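Local coordinates for MxaA (Stigmatella aurantiaca, PDB 4W4T), which belongs to the myxalamid PKS-NRPS pathway, its NADPH-binding terminal reductase domain, the piece in this structure, probably releasing the carrier-bound product as a primary alcohol, at residues A164-G169 against A219-V224; H186-V191 against L242-V247. All coordinates share one frame; numbering follows the deposited sequence.

Contact 1: residues A164-G169 against A219-V224; sequences AANVLG and AQSKWV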
loop_
_atom_site.group_PDB
_atom_site.type_symbol
_atom_site.label_atom_id
_atom_site.label_comp_id
_atom_site.label_asym_id
_atom_site.label_seq_id
_atom_site.Cartn_x
_atom_site.Cartn_y
_atom_site.Cartn_z
ATOM N N ALA A 164 -10.118 11.212 13.348
ATOM C CA ALA A 164 -9.761 12.550 13.829
ATOM C C ALA A 164 -10.178 13.634 12.831
ATOM O O ALA A 164 -10.839 14.599 13.214
ATOM C CB ALA A 164 -8.261 12.644 14.109
ATOM N N ALA A 165 -9.808 13.465 11.561
ATOM C CA ALA A 165 -10.058 14.505 10.567
ATOM C C ALA A 165 -11.522 14.562 10.137
ATOM O O ALA A 165 -12.081 15.651 9.978
ATOM C CB ALA A 165 -9.172 14.316 9.356
ATOM N N ASN A 166 -12.142 13.403 9.940
ATOM C CA ASN A 166 -13.481 13.379 9.357
ATOM C C ASN A 166 -14.588 13.381 10.386
ATOM O O ASN A 166 -15.584 14.086 10.226
ATOM C CB ASN A 166 -13.609 12.164 8.416
ATOM C CG ASN A 166 -12.647 12.249 7.254
ATOM O OD1 ASN A 166 -11.936 13.249 7.100
ATOM N ND2 ASN A 166 -12.593 11.204 6.441
ATOM N N VAL A 167 -14.410 12.629 11.469
ATOM C CA VAL A 167 -15.457 12.549 12.466
ATOM C C VAL A 167 -15.264 13.661 13.494
ATOM O O VAL A 167 -16.143 14.503 13.656
ATOM C CB VAL A 167 -15.498 11.173 13.171
ATOM C CG1 VAL A 167 -16.572 11.186 14.257
ATOM C CG2 VAL A 167 -15.759 10.048 12.146
ATOM N N LEU A 168 -14.122 13.684 14.172
ATOM C CA LEU A 168 -13.936 14.698 15.201
ATOM C C LEU A 168 -13.831 16.100 14.577
ATOM O O LEU A 168 -14.359 17.076 15.135
ATOM C CB LEU A 168 -12.716 14.380 16.056
ATOM C CG LEU A 168 -12.771 13.011 16.752
ATOM C CD1 LEU A 168 -11.588 12.881 17.707
ATOM C CD2 LEU A 168 -14.096 12.795 17.498
ATOM N N GLY A 169 -13.208 16.195 13.405
ATOM C CA GLY A 169 -13.105 17.473 12.726
ATOM C C GLY A 169 -14.479 18.065 12.429
ATOM O O GLY A 169 -14.706 19.256 12.627
ATOM N N ALA A 219 -15.521 5.653 3.554
ATOM C CA ALA A 219 -16.987 5.664 3.539
ATOM C C ALA A 219 -17.538 5.627 4.958
ATOM O O ALA A 219 -18.480 6.344 5.303
ATOM C CB ALA A 219 -17.521 4.497 2.730
ATOM N N GLN A 220 -16.945 4.779 5.787
ATOM C CA GLN A 220 -17.385 4.665 7.166
ATOM C C GLN A 220 -17.246 5.987 7.917
ATOM O O GLN A 220 -18.163 6.404 8.621
ATOM C CB GLN A 220 -16.595 3.567 7.869
ATOM C CG GLN A 220 -16.990 2.198 7.366
ATOM C CD GLN A 220 -16.050 1.123 7.833
ATOM O OE1 GLN A 220 -14.878 1.386 8.136
ATOM N NE2 GLN A 220 -16.558 -0.098 7.906
ATOM N N SER A 221 -16.117 6.664 7.744
ATOM C CA SER A 221 -15.895 7.911 8.493
ATOM C C SER A 221 -16.816 9.038 7.998
ATOM O O SER A 221 -17.271 9.872 8.782
ATOM C CB SER A 221 -14.429 8.347 8.404
ATOM O OG SER A 221 -14.066 8.772 7.102
ATOM N N LYS A 222 -17.119 9.041 6.706
ATOM C CA LYS A 222 -17.978 10.085 6.148
ATOM C C LYS A 222 -19.443 9.821 6.520
ATOM O O LYS A 222 -20.220 10.750 6.704
ATOM C CB LYS A 222 -17.803 10.179 4.626
ATOM C CG LYS A 222 -16.423 10.691 4.187
ATOM C CD LYS A 222 -16.141 12.142 4.624
ATOM C CE LYS A 222 -16.917 13.159 3.767
ATOM N NZ LYS A 222 -16.451 14.570 3.998
ATOM N N TRP A 223 -19.811 8.551 6.646
ATOM C CA TRP A 223 -21.145 8.208 7.125
ATOM C C TRP A 223 -21.347 8.778 8.538
ATOM O O TRP A 223 -22.349 9.432 8.832
ATOM C CB TRP A 223 -21.329 6.693 7.126
ATOM C CG TRP A 223 -22.657 6.208 7.604
ATOM C CD1 TRP A 223 -23.751 5.914 6.839
ATOM C CD2 TRP A 223 -23.026 5.919 8.960
ATOM N NE1 TRP A 223 -24.786 5.471 7.640
ATOM C CE2 TRP A 223 -24.362 5.462 8.943
ATOM C CE3 TRP A 223 -22.356 6.005 10.187
ATOM C CZ2 TRP A 223 -25.042 5.096 10.108
ATOM C CZ3 TRP A 223 -23.028 5.633 11.343
ATOM C CH2 TRP A 223 -24.361 5.191 11.294
ATOM N N VAL A 224 -20.389 8.519 9.414
ATOM C CA VAL A 224 -20.475 9.033 10.774
ATOM C C VAL A 224 -20.541 10.572 10.780
ATOM O O VAL A 224 -21.368 11.172 11.487
ATOM C CB VAL A 224 -19.278 8.536 11.613
ATOM C CG1 VAL A 224 -19.300 9.140 12.999
ATOM C CG2 VAL A 224 -19.311 7.018 11.701
#
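Asn166 and Ser221 sit where two neighbouring helices of the Rossmann-type domain come together: the segments run almost parallel, at 15°, with their axes 8.3 Å apart. A wider pi-type turn spans 164-168 on the first helix, and its closing bond from Gly169 N to Ala164 O is weak.

One polar link and one apolar patch carry the contact. Asn166 has CG anti to its carbonyl carbon (chi1 -63°), which sends the amide across the gap; ND2 then meets Ser221 OG at 2.9 Å in a nearly straight bond (170°), with the hydroxyl oxygen lying in the plane of the amide. The other end of that amide is also held, because OD1 takes the backbone N-H of Leu152, beside the NADPH-binding Ala151. Ser221 OG, which accepts from the amide, also bonds to the carbonyl of Tyr218 a turn earlier, and weakly to that of Gly217.

Beside this bond, Val167, the next residue, meets Val224, a turn on from Ser221; the two cross obliquely, CG1 to CG1 at 3.6 Å. The other Val167 methyl, CG2, rests 3.7 Å from Ser221 O and also touches Val224 CG1. Tyr159, further back on the first helix, touches both valines, and Met32 of helix 28-35 packs on Val224. Lys222 starts away from the first helix, yet bends at chi2 and chi3, bringing CD to 4.1 Å from Asn166 ND2 while NZ goes on to the carbonyl of Val188.

Tyr218 and Lys222 form the Tyr-x-x-x-Lys motif of short-chain dehydrogenases, and both bind NADPH. With partners at both ends, the Asn166 amide is fixed against flipping; through it the serine inside the motif is tied to the loop holding Leu152 and its neighbour Ala151, which also binds NADPH.

Contact 2: residues H186-V191 against L242-V247; sequences HYVSTV and LRPGRV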
loop_
_atom_site.group_PDB
_atom_site.type_symbol
_atom_site.label_atom_id
_atom_site.label_comp_id
_atom_site.label_asym_id
_atom_site.label_seq_id
_atom_site.Cartn_x
_atom_site.Cartn_y
_atom_site.Cartn_z
ATOM N N HIS A 186 -22.495 24.641 5.369
ATOM C CA HIS A 186 -22.652 23.957 4.091
ATOM C C HIS A 186 -21.646 22.826 4.078
ATOM O O HIS A 186 -20.440 23.046 3.956
ATOM C CB HIS A 186 -22.480 24.942 2.944
ATOM C CG HIS A 186 -23.342 26.151 3.112
ATOM N ND1 HIS A 186 -24.712 26.093 2.986
ATOM C CD2 HIS A 186 -23.053 27.415 3.500
ATOM C CE1 HIS A 186 -25.226 27.279 3.255
ATOM N NE2 HIS A 186 -24.238 28.102 3.563
ATOM N N TYR A 187 -22.155 21.614 4.277
ATOM C CA TYR A 187 -21.283 20.472 4.541
ATOM C C TYR A 187 -21.047 19.642 3.284
ATOM O O TYR A 187 -21.992 19.149 2.675
ATOM C CB TYR A 187 -21.878 19.599 5.653
ATOM C CG TYR A 187 -21.084 18.336 5.845
ATOM C CD1 TYR A 187 -19.729 18.396 6.154
ATOM C CD2 TYR A 187 -21.667 17.093 5.682
ATOM C CE1 TYR A 187 -18.977 17.244 6.310
ATOM C CE2 TYR A 187 -20.923 15.927 5.842
ATOM C CZ TYR A 187 -19.578 16.017 6.153
ATOM O OH TYR A 187 -18.825 14.869 6.292
ATOM N N VAL A 188 -19.783 19.494 2.899
ATOM C CA VAL A 188 -19.439 18.645 1.764
ATOM C C VAL A 188 -19.220 17.210 2.232
ATOM O O VAL A 188 -18.191 16.864 2.833
ATOM C CB VAL A 188 -18.220 19.171 1.010
ATOM C CG1 VAL A 188 -17.990 18.328 -0.255
ATOM C CG2 VAL A 188 -18.453 20.658 0.627
ATOM N N SER A 189 -20.209 16.365 1.949
ATOM C CA SER A 189 -20.153 14.948 2.299
ATOM C C SER A 189 -19.606 14.130 1.134
ATOM O O SER A 189 -18.533 14.431 0.610
ATOM C CB SER A 189 -21.539 14.439 2.697
ATOM O OG SER A 189 -21.491 13.073 3.075
ATOM N N THR A 190 -20.339 13.097 0.722
ATOM C CA THR A 190 -19.900 12.286 -0.413
ATOM C C THR A 190 -20.966 11.253 -0.733
ATOM O O THR A 190 -21.672 10.810 0.160
ATOM C CB THR A 190 -18.559 11.570 -0.129
ATOM O OG1 THR A 190 -18.253 10.668 -1.191
ATOM C CG2 THR A 190 -18.628 10.777 1.174
ATOM N N VAL A 191 -21.090 10.860 -1.999
ATOM C CA VAL A 191 -22.017 9.779 -2.319
ATOM C C VAL A 191 -21.545 8.472 -1.690
ATOM O O VAL A 191 -22.315 7.518 -1.581
ATOM C CB VAL A 191 -22.190 9.581 -3.843
ATOM C CG1 VAL A 191 -22.795 10.832 -4.463
ATOM C CG2 VAL A 191 -20.855 9.203 -4.492
ATOM N N LEU A 242 -24.195 18.432 0.910
ATOM C CA LEU A 242 -23.833 18.284 -0.492
ATOM C C LEU A 242 -22.992 17.031 -0.669
ATOM O O LEU A 242 -21.941 16.911 -0.051
ATOM C CB LEU A 242 -23.067 19.521 -0.964
ATOM C CG LEU A 242 -23.853 20.756 -0.519
ATOM C CD1 LEU A 242 -22.971 21.899 -0.066
ATOM C CD2 LEU A 242 -24.784 21.168 -1.627
ATOM N N ARG A 243 -23.455 16.107 -1.514
ATOM C CA ARG A 243 -22.751 14.847 -1.741
ATOM C C ARG A 243 -22.230 14.779 -3.172
ATOM O O ARG A 243 -22.973 14.425 -4.084
ATOM C CB ARG A 243 -23.678 13.649 -1.500
ATOM C CG ARG A 243 -24.283 13.523 -0.116
ATOM C CD ARG A 243 -25.292 12.354 -0.121
ATOM N NE ARG A 243 -25.782 11.992 1.206
ATOM C CZ ARG A 243 -26.894 11.298 1.429
ATOM N NH1 ARG A 243 -27.659 10.908 0.411
ATOM N NH2 ARG A 243 -27.244 10.995 2.671
ATOM N N PRO A 244 -20.956 15.128 -3.379
ATOM C CA PRO A 244 -20.364 15.008 -4.711
ATOM C C PRO A 244 -20.184 13.552 -5.108
ATOM O O PRO A 244 -19.981 12.730 -4.232
ATOM C CB PRO A 244 -19.004 15.696 -4.556
ATOM C CG PRO A 244 -19.140 16.546 -3.313
ATOM C CD PRO A 244 -20.028 15.746 -2.418
ATOM N N GLY A 245 -20.273 13.252 -6.395
ATOM C CA GLY A 245 -19.927 11.933 -6.895
ATOM C C GLY A 245 -18.432 11.806 -7.108
ATOM O O GLY A 245 -17.628 12.243 -6.286
ATOM N N ARG A 246 -18.050 11.201 -8.227
ATOM C CA ARG A 246 -16.646 11.063 -8.578
ATOM C C ARG A 246 -16.197 12.355 -9.259
ATOM O O ARG A 246 -16.557 12.622 -10.414
ATOM C CB ARG A 246 -16.432 9.856 -9.491
ATOM C CG ARG A 246 -15.035 9.751 -10.051
ATOM C CD ARG A 246 -14.903 8.519 -10.950
ATOM N NE ARG A 246 -14.990 7.267 -10.202
ATOM C CZ ARG A 246 -15.955 6.367 -10.367
ATOM N NH1 ARG A 246 -16.916 6.588 -11.257
ATOM N NH2 ARG A 246 -15.962 5.244 -9.648
ATOM N N VAL A 247 -15.421 13.155 -8.535
ATOM C CA VAL A 247 -15.096 14.506 -8.980
ATOM C C VAL A 247 -13.891 14.491 -9.912
ATOM O O VAL A 247 -12.793 14.115 -9.501
ATOM C CB VAL A 247 -14.816 15.433 -7.774
ATOM C CG1 VAL A 247 -14.379 16.813 -8.253
ATOM C CG2 VAL A 247 -16.048 15.519 -6.885
HETATM O O HOH W 1 -17.314 11.860 -3.365
#
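Tyr187 and Leu242 join two adjacent parallel strands of the central Rossmann sheet, Leu242 N giving a straight bond (174°) to Tyr187 O. The next link comes back from Ser189 N to Leu242 O at 2.7 Å, and Val188 CA adds a C-H...O contact to that same oxygen at 3.5 Å. After the first strand ends at Val188, its chain bonds once more to the second strand, Val191 N to Pro244 O, 3.1 Å. Thr190 N, skipped between the two, is buried and has no partner in the model.

On the face carrying Val188, its CG1 packs on Pro244 CG at 3.7 Å. Arg243 lays its extended chain along Ser189 and Thr190; its guanidinium forms a salt bridge with Glu226, which also takes Ser189 OG, and bonds to His309. Val191 spreads both methyls over Pro244 O, with CG2 reaching Gly245 CA at 3.8 Å; an alanine here would probably open a gap beside Gly245 and leave the Pro244 carbonyl less covered. Pro244 O has a second donor, a water at 2.9 Å, whose oxygen lies 2.7 Å from Thr190 OG1, itself bonded to Ser192 N.

Overall arrangement
Helix 159-177, strand 185-188, helix 217-234 and strand 239-248 follow in that order, so contacts 1 and 2 interleave: one joins the two helices, the other the two strands, with helix 217-234 as the crossover between the paired strands. Their centres are 13 Å apart, and Lys222 bridges them. Its NZ lies 3.1 Å from Val188 O, a probable hydrogen bond, and 3.3 Å from Tyr187 OH, a weaker one, while its CB packs 3.6 Å from Thr190 CG2. Lys222 binds NADPH, which is absent from this chain; Asn166 next to Ala151 and Val188 next to Asn149 bring both contacts against further residues of that cofactor site.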